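PDB 6KHU: diguanylate cyclase/phosphodiesterase-domain containing protein from Thermotoga maritima MSB8, which is a putative diguanylate cyclase of the GGDEF family, whose active members make cyclic di-GMP from two molecules of GTP. Local coordinates for residues A[17-22]-A[28-33]; A[67-72]-A[125-130]; A[84-89]-A[107-112]. All coordinates share one frame; numbering follows the deposited sequence.

Interaction 1: residues A[17-22]-A[28-33]; sequences SYQHQR and TPYTIF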
ATOM      1  N   SER A  17      -8.443   9.436   1.718  1.00 13.33           N
ATOM      2  CA  SER A  17      -8.910  10.500   2.607  1.00 14.40           C
ATOM      3  C   SER A  17     -10.315  10.220   3.128  1.00 14.17           C
ATOM      4  O   SER A  17     -10.632  10.572   4.270  1.00 15.51           O
ATOM      5  CB  SER A  17      -8.853  11.849   1.897  1.00 15.41           C
ATOM      6  OG  SER A  17      -9.860  11.905   0.907  1.00 25.31           O
ATOM      7  N   TYR A  18     -11.167   9.578   2.322  1.00 14.25           N
ATOM      8  CA  TYR A  18     -12.473   9.159   2.824  1.00 13.81           C
ATOM      9  C   TYR A  18     -12.323   8.129   3.932  1.00 12.27           C
ATOM     10  O   TYR A  18     -12.978   8.217   4.977  1.00 12.05           O
ATOM     11  CB  TYR A  18     -13.324   8.577   1.692  1.00 14.78           C
ATOM     12  CG  TYR A  18     -13.745   9.576   0.643  1.00 22.50           C
ATOM     13  CD1 TYR A  18     -13.718  10.938   0.903  1.00 20.33           C
ATOM     14  CD2 TYR A  18     -14.165   9.151  -0.616  1.00 23.88           C
ATOM     15  CE1 TYR A  18     -14.091  11.855  -0.060  1.00 27.76           C
ATOM     16  CE2 TYR A  18     -14.552  10.063  -1.589  1.00 30.18           C
ATOM     17  CZ  TYR A  18     -14.514  11.416  -1.298  1.00 30.97           C
ATOM     18  OH  TYR A  18     -14.896  12.337  -2.244  1.00 44.00           O
ATOM     19  N   GLN A  19     -11.486   7.115   3.704  1.00 12.93           N
ATOM     20  CA  GLN A  19     -11.279   6.093   4.721  1.00 10.53           C
ATOM     21  C   GLN A  19     -10.684   6.690   5.986  1.00 14.70           C
ATOM     22  O   GLN A  19     -11.038   6.275   7.101  1.00 12.04           O
ATOM     23  CB  GLN A  19     -10.385   4.978   4.169  1.00 13.43           C
ATOM     24  CG  GLN A  19      -9.911   3.985   5.206  1.00 10.98           C
ATOM     25  CD  GLN A  19     -11.041   3.317   5.977  1.00 15.01           C
ATOM     26  OE1 GLN A  19     -12.165   3.180   5.487  1.00 18.50           O
ATOM     27  NE2 GLN A  19     -10.733   2.865   7.188  1.00 21.00           N
ATOM     28  N   HIS A  20      -9.770   7.663   5.837  1.00  9.85           N
ATOM     29  CA  HIS A  20      -9.169   8.290   7.012  1.00 12.68           C
ATOM     30  C   HIS A  20     -10.237   8.956   7.868  1.00 13.55           C
ATOM     31  O   HIS A  20     -10.216   8.846   9.103  1.00 11.38           O
ATOM     32  CB  HIS A  20      -8.095   9.302   6.581  1.00 12.91           C
ATOM     33  CG  HIS A  20      -7.379   9.959   7.720  1.00 12.93           C
ATOM     34  ND1 HIS A  20      -6.458   9.294   8.505  1.00 12.88           N
ATOM     35  CD2 HIS A  20      -7.430  11.230   8.197  1.00 14.07           C
ATOM     36  CE1 HIS A  20      -5.979  10.124   9.421  1.00 13.66           C
ATOM     37  NE2 HIS A  20      -6.555  11.305   9.260  1.00 13.10           N
ATOM     38  N   GLN A  21     -11.210   9.610   7.224  1.00 13.97           N
ATOM     39  CA  GLN A  21     -12.296  10.240   7.967  1.00 13.83           C
ATOM     40  C   GLN A  21     -13.177   9.201   8.644  1.00 13.72           C
ATOM     41  O   GLN A  21     -13.541   9.352   9.816  1.00 14.57           O
ATOM     42  CB  GLN A  21     -13.136  11.113   7.039  1.00 16.48           C
ATOM     43  CG  GLN A  21     -14.356  11.673   7.725  1.00 18.12           C
ATOM     44  CD  GLN A  21     -14.938  12.857   6.988  1.00 33.93           C
ATOM     45  OE1 GLN A  21     -14.206  13.673   6.423  1.00 37.96           O
ATOM     46  NE2 GLN A  21     -16.261  12.968   7.002  1.00 36.93           N
ATOM     47  N   ARG A  22     -13.532   8.140   7.917  1.00 14.07           N
ATOM     48  CA  ARG A  22     -14.361   7.078   8.484  1.00 16.05           C
ATOM     49  C   ARG A  22     -13.666   6.390   9.654  1.00 17.27           C
ATOM     50  O   ARG A  22     -14.318   6.016  10.637  1.00 14.65           O
ATOM     51  CB  ARG A  22     -14.715   6.050   7.400  1.00 13.46           C
ATOM     52  CG  ARG A  22     -15.814   6.473   6.424  1.00 13.92           C
ATOM     53  CD  ARG A  22     -16.277   5.263   5.595  1.00 18.12           C
ATOM     54  NE  ARG A  22     -15.140   4.698   4.881  1.00 17.19           N
ATOM     55  CZ  ARG A  22     -14.830   4.979   3.619  1.00 14.70           C
ATOM     56  NH1 ARG A  22     -15.608   5.770   2.887  1.00 14.94           N
ATOM     57  NH2 ARG A  22     -13.758   4.435   3.075  1.00 12.75           N
ATOM     58  N   THR A  28     -11.708   3.099  14.320  1.00 18.08           N
ATOM     59  CA  THR A  28     -11.191   1.868  13.760  1.00 18.98           C
ATOM     60  C   THR A  28      -9.842   2.118  13.100  1.00 18.79           C
ATOM     61  O   THR A  28      -9.662   3.135  12.424  1.00 18.42           O
ATOM     62  CB  THR A  28     -12.159   1.282  12.728  1.00 22.27           C
ATOM     63  OG1 THR A  28     -12.275   2.198  11.630  1.00 27.43           O
ATOM     64  CG2 THR A  28     -13.531   1.055  13.339  1.00 15.00           C
ATOM     65  N   PRO A  29      -8.879   1.227  13.280  1.00 18.24           N
ATOM     66  CA  PRO A  29      -7.558   1.449  12.690  1.00 15.54           C
ATOM     67  C   PRO A  29      -7.531   1.020  11.231  1.00 15.91           C
ATOM     68  O   PRO A  29      -8.401   0.285  10.752  1.00 14.28           O
ATOM     69  CB  PRO A  29      -6.644   0.568  13.547  1.00 19.09           C
ATOM     70  CG  PRO A  29      -7.541  -0.600  13.916  1.00 24.01           C
ATOM     71  CD  PRO A  29      -8.970  -0.075  13.966  1.00 18.22           C
ATOM     72  N   TYR A  30      -6.520   1.525  10.520  1.00 12.79           N
ATOM     73  CA  TYR A  30      -6.188   1.042   9.185  1.00 15.05           C
ATOM     74  C   TYR A  30      -4.699   1.269   8.960  1.00 13.88           C
ATOM     75  O   TYR A  30      -4.054   2.020   9.692  1.00 16.19           O
ATOM     76  CB  TYR A  30      -7.020   1.737   8.090  1.00 11.95           C
ATOM     77  CG  TYR A  30      -6.626   3.180   7.853  1.00 13.33           C
ATOM     78  CD1 TYR A  30      -7.103   4.191   8.687  1.00  9.71           C
ATOM     79  CD2 TYR A  30      -5.773   3.533   6.810  1.00 11.61           C
ATOM     80  CE1 TYR A  30      -6.743   5.513   8.492  1.00 10.72           C
ATOM     81  CE2 TYR A  30      -5.393   4.869   6.608  1.00 12.99           C
ATOM     82  CZ  TYR A  30      -5.896   5.849   7.447  1.00 12.87           C
ATOM     83  OH  TYR A  30      -5.543   7.161   7.265  1.00 13.22           O
ATOM     84  N   THR A  31      -4.154   0.625   7.930  1.00 14.48           N
ATOM     85  CA  THR A  31      -2.726   0.704   7.665  1.00 12.11           C
ATOM     86  C   THR A  31      -2.479   0.993   6.194  1.00 13.34           C
ATOM     87  O   THR A  31      -3.162   0.446   5.322  1.00 13.35           O
ATOM     88  CB  THR A  31      -2.033  -0.594   8.106  1.00 13.42           C
ATOM     89  OG1 THR A  31      -2.204  -0.746   9.524  1.00 12.32           O
ATOM     90  CG2 THR A  31      -0.544  -0.550   7.799  1.00 13.42           C
ATOM     91  N   ILE A  32      -1.514   1.873   5.932  1.00 12.11           N
ATOM     92  CA  ILE A  32      -1.079   2.239   4.589  1.00 11.42           C
ATOM     93  C   ILE A  32       0.270   1.582   4.328  1.00 13.48           C
ATOM     94  O   ILE A  32       1.184   1.682   5.155  1.00 12.36           O
ATOM     95  CB  ILE A  32      -0.961   3.767   4.429  1.00 14.52           C
ATOM     96  CG1 ILE A  32      -2.291   4.454   4.756  1.00 13.34           C
ATOM     97  CG2 ILE A  32      -0.505   4.121   3.021  1.00 12.45           C
ATOM     98  CD1 ILE A  32      -2.188   5.966   4.849  1.00 13.32           C
ATOM     99  N   PHE A  33       0.403   0.926   3.179  1.00 12.39           N
ATOM    100  CA  PHE A  33       1.666   0.339   2.755  1.00 12.57           C
ATOM    101  C   PHE A  33       2.114   1.027   1.475  1.00 13.03           C
ATOM    102  O   PHE A  33       1.295   1.275   0.581  1.00 14.09           O
ATOM    103  CB  PHE A  33       1.554  -1.195   2.499  1.00 11.94           C
ATOM    104  CG  PHE A  33       1.133  -2.009   3.700  1.00 13.90           C
ATOM    105  CD1 PHE A  33      -0.196  -2.077   4.077  1.00 13.87           C
ATOM    106  CD2 PHE A  33       2.062  -2.745   4.414  1.00 15.55           C
ATOM    107  CE1 PHE A  33      -0.591  -2.830   5.157  1.00 16.36           C
ATOM    108  CE2 PHE A  33       1.669  -3.499   5.509  1.00 18.43           C
ATOM    109  CZ  PHE A  33       0.337  -3.535   5.883  1.00 17.16           C
TER

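Interaction 2: residues A[67-72]-A[125-130]; sequences GRYSDD and DLEKAV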
ATOM      1  N   GLY A  67      -3.275   1.523  -5.244  1.00 11.58           N
ATOM      2  CA  GLY A  67      -3.109   2.655  -6.126  1.00 10.89           C
ATOM      3  C   GLY A  67      -1.743   2.678  -6.777  1.00 12.43           C
ATOM      4  O   GLY A  67      -0.738   2.265  -6.190  1.00 14.27           O
ATOM      5  N   ARG A  68      -1.721   3.173  -8.013  1.00 12.56           N
ATOM      6  CA  ARG A  68      -0.477   3.498  -8.714  1.00 15.57           C
ATOM      7  C   ARG A  68      -0.035   4.868  -8.216  1.00 16.01           C
ATOM      8  O   ARG A  68      -0.494   5.902  -8.703  1.00 16.95           O
ATOM      9  CB  ARG A  68      -0.679   3.483 -10.229  1.00 19.67           C
ATOM     10  CG  ARG A  68       0.593   3.742 -11.068  1.00 22.41           C
ATOM     11  CD  ARG A  68       0.224   4.182 -12.489  1.00 28.71           C
ATOM     12  NE  ARG A  68       1.361   4.236 -13.420  1.00 32.88           N
ATOM     13  CZ  ARG A  68       2.026   5.349 -13.738  1.00 31.85           C
ATOM     14  NH1 ARG A  68       1.690   6.515 -13.192  1.00 26.90           N
ATOM     15  NH2 ARG A  68       3.043   5.293 -14.596  1.00 32.33           N
ATOM     16  N   TYR A  69       0.853   4.879  -7.219  1.00 16.02           N
ATOM     17  CA  TYR A  69       1.214   6.134  -6.571  1.00 17.77           C
ATOM     18  C   TYR A  69       2.164   6.966  -7.431  1.00 16.77           C
ATOM     19  O   TYR A  69       2.069   8.194  -7.445  1.00 17.51           O
ATOM     20  CB  TYR A  69       1.832   5.854  -5.199  1.00 17.92           C
ATOM     21  CG  TYR A  69       1.996   7.103  -4.387  1.00 17.10           C
ATOM     22  CD1 TYR A  69       0.904   7.718  -3.803  1.00 17.36           C
ATOM     23  CD2 TYR A  69       3.243   7.701  -4.243  1.00 20.63           C
ATOM     24  CE1 TYR A  69       1.048   8.890  -3.080  1.00 18.88           C
ATOM     25  CE2 TYR A  69       3.398   8.858  -3.514  1.00 20.20           C
ATOM     26  CZ  TYR A  69       2.292   9.446  -2.934  1.00 22.02           C
ATOM     27  OH  TYR A  69       2.436  10.605  -2.217  1.00 26.19           O
ATOM     28  N   SER A  70       3.072   6.310  -8.149  1.00 16.34           N
ATOM     29  CA  SER A  70       3.993   6.952  -9.075  1.00 22.15           C
ATOM     30  C   SER A  70       4.346   5.934 -10.154  1.00 25.16           C
ATOM     31  O   SER A  70       3.848   4.804 -10.148  1.00 20.12           O
ATOM     32  CB  SER A  70       5.241   7.452  -8.351  1.00 20.24           C
ATOM     33  OG  SER A  70       6.166   6.392  -8.199  1.00 22.76           O
ATOM     34  N   ASP A  71       5.232   6.322 -11.075  1.00 24.95           N
ATOM     35  CA  ASP A  71       5.571   5.378 -12.137  1.00 25.21           C
ATOM     36  C   ASP A  71       6.321   4.152 -11.622  1.00 23.67           C
ATOM     37  O   ASP A  71       6.413   3.164 -12.351  1.00 35.36           O
ATOM     38  CB  ASP A  71       6.361   6.070 -13.263  1.00 30.80           C
ATOM     39  CG  ASP A  71       7.707   6.611 -12.805  1.00 38.18           C
ATOM     40  OD1 ASP A  71       7.981   6.598 -11.588  1.00 37.30           O
ATOM     41  OD2 ASP A  71       8.492   7.060 -13.668  1.00 47.68           O
ATOM     42  N   ASP A  72       6.814   4.156 -10.376  1.00 19.80           N
ATOM     43  CA  ASP A  72       7.434   2.957  -9.826  1.00 20.29           C
ATOM     44  C   ASP A  72       6.967   2.602  -8.410  1.00 20.59           C
ATOM     45  O   ASP A  72       7.531   1.686  -7.798  1.00 17.38           O
ATOM     46  CB  ASP A  72       8.967   3.092  -9.856  1.00 23.77           C
ATOM     47  CG  ASP A  72       9.491   4.251  -9.012  1.00 27.69           C
ATOM     48  OD1 ASP A  72       8.717   4.874  -8.246  1.00 24.53           O
ATOM     49  OD2 ASP A  72      10.708   4.535  -9.115  1.00 26.31           O
ATOM     50  N   ASP A 125       6.008  10.887   5.005  1.00 15.28           N
ATOM     51  CA  ASP A 125       6.941   9.962   5.637  1.00 15.92           C
ATOM     52  C   ASP A 125       7.084   8.676   4.828  1.00 17.79           C
ATOM     53  O   ASP A 125       8.182   8.120   4.724  1.00 20.58           O
ATOM     54  CB  ASP A 125       6.472   9.633   7.051  1.00 14.89           C
ATOM     55  CG  ASP A 125       6.725  10.764   8.036  1.00 20.53           C
ATOM     56  OD1 ASP A 125       7.427  11.728   7.668  1.00 16.88           O
ATOM     57  OD2 ASP A 125       6.219  10.685   9.184  1.00 16.96           O
ATOM     58  N   LEU A 126       5.980   8.171   4.273  1.00 16.86           N
ATOM     59  CA  LEU A 126       6.055   6.928   3.508  1.00 17.74           C
ATOM     60  C   LEU A 126       6.881   7.117   2.245  1.00 18.62           C
ATOM     61  O   LEU A 126       7.707   6.260   1.908  1.00 18.70           O
ATOM     62  CB  LEU A 126       4.650   6.429   3.166  1.00 13.41           C
ATOM     63  CG  LEU A 126       3.952   5.689   4.302  1.00 17.38           C
ATOM     64  CD1 LEU A 126       2.434   5.759   4.148  1.00 15.44           C
ATOM     65  CD2 LEU A 126       4.443   4.235   4.410  1.00 18.21           C
ATOM     66  N   GLU A 127       6.667   8.235   1.538  1.00 16.78           N
ATOM     67  CA  GLU A 127       7.497   8.606   0.391  1.00 22.62           C
ATOM     68  C   GLU A 127       8.987   8.554   0.728  1.00 24.75           C
ATOM     69  O   GLU A 127       9.779   7.917   0.019  1.00 21.50           O
ATOM     70  CB  GLU A 127       7.129  10.018  -0.084  1.00 15.31           C
ATOM     71  CG  GLU A 127       5.846  10.094  -0.873  1.00 24.07           C
ATOM     72  CD  GLU A 127       5.506  11.510  -1.321  1.00 32.48           C
ATOM     73  OE1 GLU A 127       6.271  12.452  -1.006  1.00 35.95           O
ATOM     74  OE2 GLU A 127       4.462  11.678  -1.982  1.00 30.80           O
ATOM     75  N   LYS A 128       9.388   9.247   1.797  1.00 23.98           N
ATOM     76  CA  LYS A 128      10.798   9.259   2.188  1.00 22.92           C
ATOM     77  C   LYS A 128      11.299   7.859   2.489  1.00 20.50           C
ATOM     78  O   LYS A 128      12.438   7.515   2.140  1.00 20.94           O
ATOM     79  CB  LYS A 128      11.039  10.153   3.414  1.00 23.47           C
ATOM     80  CG  LYS A 128      10.445  11.559   3.408  1.00 31.58           C
ATOM     81  CD  LYS A 128      10.419  12.212   2.033  1.00 36.48           C
ATOM     82  CE  LYS A 128       9.098  12.964   1.833  1.00 34.40           C
ATOM     83  NZ  LYS A 128       8.789  13.278   0.411  1.00 36.25           N
ATOM     84  N   ALA A 129      10.466   7.034   3.142  1.00 19.30           N
ATOM     85  CA  ALA A 129      10.944   5.740   3.623  1.00 20.51           C
ATOM     86  C   ALA A 129      11.263   4.760   2.487  1.00 25.45           C
ATOM     87  O   ALA A 129      12.094   3.859   2.665  1.00 21.01           O
ATOM     88  CB  ALA A 129       9.915   5.131   4.568  1.00 18.68           C
ATOM     89  N   VAL A 130      10.619   4.899   1.328  1.00 20.07           N
ATOM     90  CA  VAL A 130      10.829   3.981   0.210  1.00 25.06           C
ATOM     91  C   VAL A 130      11.639   4.607  -0.907  1.00 22.51           C
ATOM     92  O   VAL A 130      11.956   3.913  -1.889  1.00 20.06           O
ATOM     93  CB  VAL A 130       9.491   3.441  -0.346  1.00 20.19           C
ATOM     94  CG1 VAL A 130       8.731   2.654   0.721  1.00 19.95           C
ATOM     95  CG2 VAL A 130       8.633   4.574  -0.891  1.00 15.70           C
TER

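Interaction 3: residues A[84-89]-A[107-112]; sequences ETAPNI and IAYKSY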
ATOM      1  N   GLU A  84      -0.712  -4.190  15.569  1.00 23.90           N
ATOM      2  CA  GLU A  84      -0.538  -5.601  15.905  1.00 28.82           C
ATOM      3  C   GLU A  84      -0.370  -6.460  14.653  1.00 26.80           C
ATOM      4  O   GLU A  84       0.537  -7.296  14.582  1.00 25.69           O
ATOM      5  CB  GLU A  84      -1.728  -6.085  16.736  1.00 29.70           C
ATOM      6  CG  GLU A  84      -1.572  -7.484  17.323  1.00 38.29           C
ATOM      7  CD  GLU A  84      -0.808  -7.499  18.639  1.00 51.53           C
ATOM      8  OE1 GLU A  84      -0.284  -6.439  19.047  1.00 56.59           O
ATOM      9  OE2 GLU A  84      -0.735  -8.575  19.272  1.00 54.66           O
ATOM     10  N   THR A  85      -1.233  -6.276  13.649  1.00 24.55           N
ATOM     11  CA  THR A  85      -1.237  -7.182  12.506  1.00 24.83           C
ATOM     12  C   THR A  85      -0.558  -6.616  11.263  1.00 24.60           C
ATOM     13  O   THR A  85      -0.285  -7.378  10.330  1.00 25.69           O
ATOM     14  CB  THR A  85      -2.671  -7.587  12.160  1.00 27.68           C
ATOM     15  OG1 THR A  85      -3.473  -6.407  11.992  1.00 29.00           O
ATOM     16  CG2 THR A  85      -3.252  -8.452  13.288  1.00 26.89           C
ATOM     17  N   ALA A  86      -0.280  -5.317  11.227  1.00 19.00           N
ATOM     18  CA  ALA A  86       0.446  -4.736  10.103  1.00 19.65           C
ATOM     19  C   ALA A  86       1.749  -5.455   9.769  1.00 22.02           C
ATOM     20  O   ALA A  86       2.023  -5.622   8.567  1.00 16.94           O
ATOM     21  CB  ALA A  86       0.722  -3.248  10.360  1.00 17.33           C
ATOM     22  N   PRO A  87       2.593  -5.868  10.727  1.00 19.65           N
ATOM     23  CA  PRO A  87       3.837  -6.565  10.337  1.00 22.18           C
ATOM     24  C   PRO A  87       3.593  -7.880   9.627  1.00 20.27           C
ATOM     25  O   PRO A  87       4.394  -8.256   8.762  1.00 20.62           O
ATOM     26  CB  PRO A  87       4.561  -6.789  11.674  1.00 26.87           C
ATOM     27  CG  PRO A  87       3.976  -5.767  12.605  1.00 26.40           C
ATOM     28  CD  PRO A  87       2.545  -5.632  12.182  1.00 21.24           C
ATOM     29  N   ASN A  88       2.535  -8.607   9.992  1.00 18.35           N
ATOM     30  CA  ASN A  88       2.227  -9.861   9.310  1.00 19.46           C
ATOM     31  C   ASN A  88       1.911  -9.617   7.841  1.00 21.82           C
ATOM     32  O   ASN A  88       2.326 -10.393   6.971  1.00 18.88           O
ATOM     33  CB  ASN A  88       1.045 -10.561   9.978  1.00 24.96           C
ATOM     34  CG  ASN A  88       1.244 -10.790  11.475  1.00 32.07           C
ATOM     35  OD1 ASN A  88       1.935 -10.033  12.163  1.00 37.39           O
ATOM     36  ND2 ASN A  88       0.613 -11.839  11.987  1.00 34.05           N
ATOM     37  N   ILE A  89       1.152  -8.560   7.546  1.00 19.02           N
ATOM     38  CA  ILE A  89       0.849  -8.242   6.155  1.00 20.31           C
ATOM     39  C   ILE A  89       2.120  -7.876   5.405  1.00 17.63           C
ATOM     40  O   ILE A  89       2.344  -8.331   4.278  1.00 17.92           O
ATOM     41  CB  ILE A  89      -0.204  -7.125   6.075  1.00 22.06           C
ATOM     42  CG1 ILE A  89      -1.539  -7.646   6.601  1.00 21.14           C
ATOM     43  CG2 ILE A  89      -0.335  -6.617   4.633  1.00 19.02           C
ATOM     44  CD1 ILE A  89      -2.586  -6.586   6.738  1.00 24.09           C
ATOM     45  N   ILE A 107       9.935  -1.297   1.053  1.00 19.65           N
ATOM     46  CA  ILE A 107       8.568  -1.369   1.550  1.00 20.39           C
ATOM     47  C   ILE A 107       8.518  -0.643   2.884  1.00 17.68           C
ATOM     48  O   ILE A 107       9.480  -0.662   3.658  1.00 15.70           O
ATOM     49  CB  ILE A 107       8.082  -2.832   1.692  1.00 17.39           C
ATOM     50  CG1 ILE A 107       6.622  -2.899   2.161  1.00 16.36           C
ATOM     51  CG2 ILE A 107       8.960  -3.594   2.659  1.00 17.21           C
ATOM     52  CD1 ILE A 107       5.981  -4.287   1.955  1.00 14.18           C
ATOM     53  N   ALA A 108       7.390   0.011   3.148  1.00 12.55           N
ATOM     54  CA  ALA A 108       7.191   0.703   4.415  1.00 17.30           C
ATOM     55  C   ALA A 108       5.695   0.792   4.688  1.00 17.09           C
ATOM     56  O   ALA A 108       4.878   0.695   3.769  1.00 16.17           O
ATOM     57  CB  ALA A 108       7.835   2.095   4.394  1.00 14.64           C
ATOM     58  N   TYR A 109       5.332   0.946   5.965  1.00 15.59           N
ATOM     59  CA  TYR A 109       3.925   1.079   6.317  1.00 12.77           C
ATOM     60  C   TYR A 109       3.749   2.033   7.493  1.00 15.86           C
ATOM     61  O   TYR A 109       4.659   2.219   8.305  1.00 16.97           O
ATOM     62  CB  TYR A 109       3.278  -0.291   6.629  1.00 15.03           C
ATOM     63  CG  TYR A 109       3.793  -0.978   7.875  1.00 18.90           C
ATOM     64  CD1 TYR A 109       3.301  -0.647   9.128  1.00 18.37           C
ATOM     65  CD2 TYR A 109       4.765  -1.970   7.793  1.00 22.57           C
ATOM     66  CE1 TYR A 109       3.766  -1.275  10.271  1.00 22.21           C
ATOM     67  CE2 TYR A 109       5.239  -2.606   8.933  1.00 24.06           C
ATOM     68  CZ  TYR A 109       4.731  -2.250  10.166  1.00 28.27           C
ATOM     69  OH  TYR A 109       5.189  -2.877  11.303  1.00 38.91           O
ATOM     70  N   LYS A 110       2.558   2.637   7.567  1.00 12.64           N
ATOM     71  CA  LYS A 110       2.159   3.512   8.664  1.00 14.50           C
ATOM     72  C   LYS A 110       0.758   3.103   9.092  1.00 17.48           C
ATOM     73  O   LYS A 110      -0.132   2.993   8.246  1.00 14.56           O
ATOM     74  CB  LYS A 110       2.169   4.980   8.243  1.00 14.50           C
ATOM     75  CG  LYS A 110       3.542   5.563   7.990  1.00 14.51           C
ATOM     76  CD  LYS A 110       4.212   5.955   9.284  1.00 20.99           C
ATOM     77  CE  LYS A 110       5.628   6.471   9.042  1.00 18.63           C
ATOM     78  NZ  LYS A 110       6.213   7.003  10.306  1.00 30.68           N
ATOM     79  N   SER A 111       0.562   2.853  10.386  1.00 12.50           N
ATOM     80  CA  SER A 111      -0.739   2.440  10.904  1.00 13.87           C
ATOM     81  C   SER A 111      -1.424   3.610  11.598  1.00 15.14           C
ATOM     82  O   SER A 111      -0.797   4.335  12.379  1.00 16.24           O
ATOM     83  CB  SER A 111      -0.602   1.269  11.881  1.00 12.12           C
ATOM     84  OG  SER A 111      -0.039   0.142  11.234  1.00 17.94           O
ATOM     85  N   TYR A 112      -2.698   3.795  11.305  1.00 12.64           N
ATOM     86  CA  TYR A 112      -3.501   4.778  12.004  1.00 13.40           C
ATOM     87  C   TYR A 112      -4.281   4.077  13.104  1.00 13.05           C
ATOM     88  O   TYR A 112      -4.843   3.009  12.864  1.00 15.24           O
ATOM     89  CB  TYR A 112      -4.483   5.462  11.042  1.00 12.22           C
ATOM     90  CG  TYR A 112      -5.496   6.368  11.728  1.00 11.57           C
ATOM     91  CD1 TYR A 112      -5.185   7.688  12.001  1.00 11.57           C
ATOM     92  CD2 TYR A 112      -6.765   5.899  12.100  1.00 14.71           C
ATOM     93  CE1 TYR A 112      -6.086   8.534  12.631  1.00 14.25           C
ATOM     94  CE2 TYR A 112      -7.694   6.752  12.731  1.00 16.85           C
ATOM     95  CZ  TYR A 112      -7.332   8.070  12.996  1.00 16.94           C
ATOM     96  OH  TYR A 112      -8.201   8.940  13.617  1.00 16.39           O
TER

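Interaction 1: residues A[17-22]-A[28-33]
His20 on helix 9-26 meets Tyr30 at the start of strand 30-37, and a short hydrogen bond of 2.6 Å between His20 ND1 and Tyr30 OH carries the contact. Either group could be the donor. ND1 lies at the edge of the tyrosine ring and the hydroxyl near the imidazole plane, so the rings meet rim to rim, their planes 81° apart and neither over the other's face. Tyr30 CG sits between its backbone N and carbonyl carbon (chi1 72°), which places the phenol hydroxyl beside His20.

Gln19 reaches the same ring from one face. Its chain bends at chi2 (56°), leaving Gln19 CG 4.3 Å above the Tyr30 ring plane near the rim, while Gln19 NE2 passes 4.0 Å from Tyr30 CB. On the other end of that amide, Gln19 OE1 accepts from Arg22 NH2 at 3.2 Å, on a lone pair in the carbonyl plane, which helps to fix the amide's rotation. Tyr112, Phe116 and Leu119 also pack on both His20 and Tyr30. Here helix 9-26 packs on the next strand of the GGDEF domain's central sheet, and one short polar link among aromatic and aliphatic groups ties the two and gives the hydroxyl of the buried Tyr30 a partner.

Interaction 2: residues A[67-72]-A[125-130]
Tyr69 and Glu127 are the two residues that touch here, joining segment 67-72, at the end of strand 65-68 and the turn beyond it, to helix 119-130. The contact is all side chain, since even the nearest CA atoms, those of Tyr69 and Glu127, are 9.7 Å apart. Tyr69 CG is anti to the backbone N (chi1 -170°), which brings the hydroxyl to Glu127, and the extended Glu127 chain crosses the phenol at about a right angle. Tyr69 OH donates to Glu127 OE2, which lies at the ring edge, in its plane. The hydrogen bond from Tyr69 OH to Glu127 OE2 is modelled at 2.3 Å, very short, so its exact geometry is doubtful. Beside it, Glu127 CG packs 3.8 Å from Tyr69 CE2, and the ring is buried further by Phe34 and by a cation-pi contact with Lys9.

Away from this tight spot the contact turns to solvent. The other carboxylate oxygen, Glu127 OE1, forms a salt bridge of 3.0 Å with NZ of the exposed Lys128, through its anti lone pair, so the two oxygens face different surroundings. Within segment 67-72 the backbone folds into an ST turn, Asp72 N bonded to Ser70 OG at 3.2 Å.

That turn leads into strand 73-79, making the beta hairpin that in GGDEF domains carries the signature motif; by sequence, residues from Ser70 to Thr73 probably take the place of its Gly-Gly-Asp-Glu.

Interaction 3: residues A[84-89]-A[107-112]
The Tyr109 ring has the carbonyl oxygen of Ala86 over one face, while Pro87 N approaches it obliquely. Ala86 CB lies over the same face, toward its rim, 3.6 Å from Tyr109 CE1, and at the phenol end Pro87 CG comes within 3.4 Å of Tyr109 OH, so the first turn of helix 86-100 sits down on the tyrosine. The ring is carried there by its first torsion: CG lies between the backbone N and the carbonyl carbon (chi1 67°), which stands the phenol against Ala86 and Pro87. Glu90, one turn further on, also touches it.

This is a helix-to-sheet interface of the alpha/beta sandwich of a GGDEF domain: helix 86-100 covers one face of the sheet and runs through a short connection into the edge strand 105-112, while helix 119-130 packs on Ala108 and Lys110 from the other face. Replacing Tyr109 with a serine would probably open a gap beneath Ala86 and Pro87 and leave the start of the helix less firmly seated on the strand.

Two residues along, Ser111 meets the same methyl group, its OG 3.6 Å from Ala86 CB. That hydroxyl is hydrogen-bonded to Thr31 OG1 of the neighbouring strand 30-37, so Ala86 packs beside a polar link between strands, and Thr31 too touches its side chain.

All three contacts reach the same sheet, and none is fully buried; interactions 1 and 3 set a helix on it, while interaction 2 ties a helix to the end of one of its strands. Interactions 1 and 3 share its strand pair 30-37 and 105-112, directly joined by Tyr30 O to Tyr112 N (2.8 Å), but occupy its opposite faces. Interaction 2 lies on the face of interaction 1, where Leu126 packs on Ile32, and the same leucine reaches strand 105-112 beside interaction 3. Chemistry differs accordingly. Interaction 3 is mainly apolar, interaction 1 pairs a histidine with a phenol hydroxyl among aromatic rings, and interaction 2 uses a carboxylate whose second oxygen forms a salt bridge with the exposed Lys128.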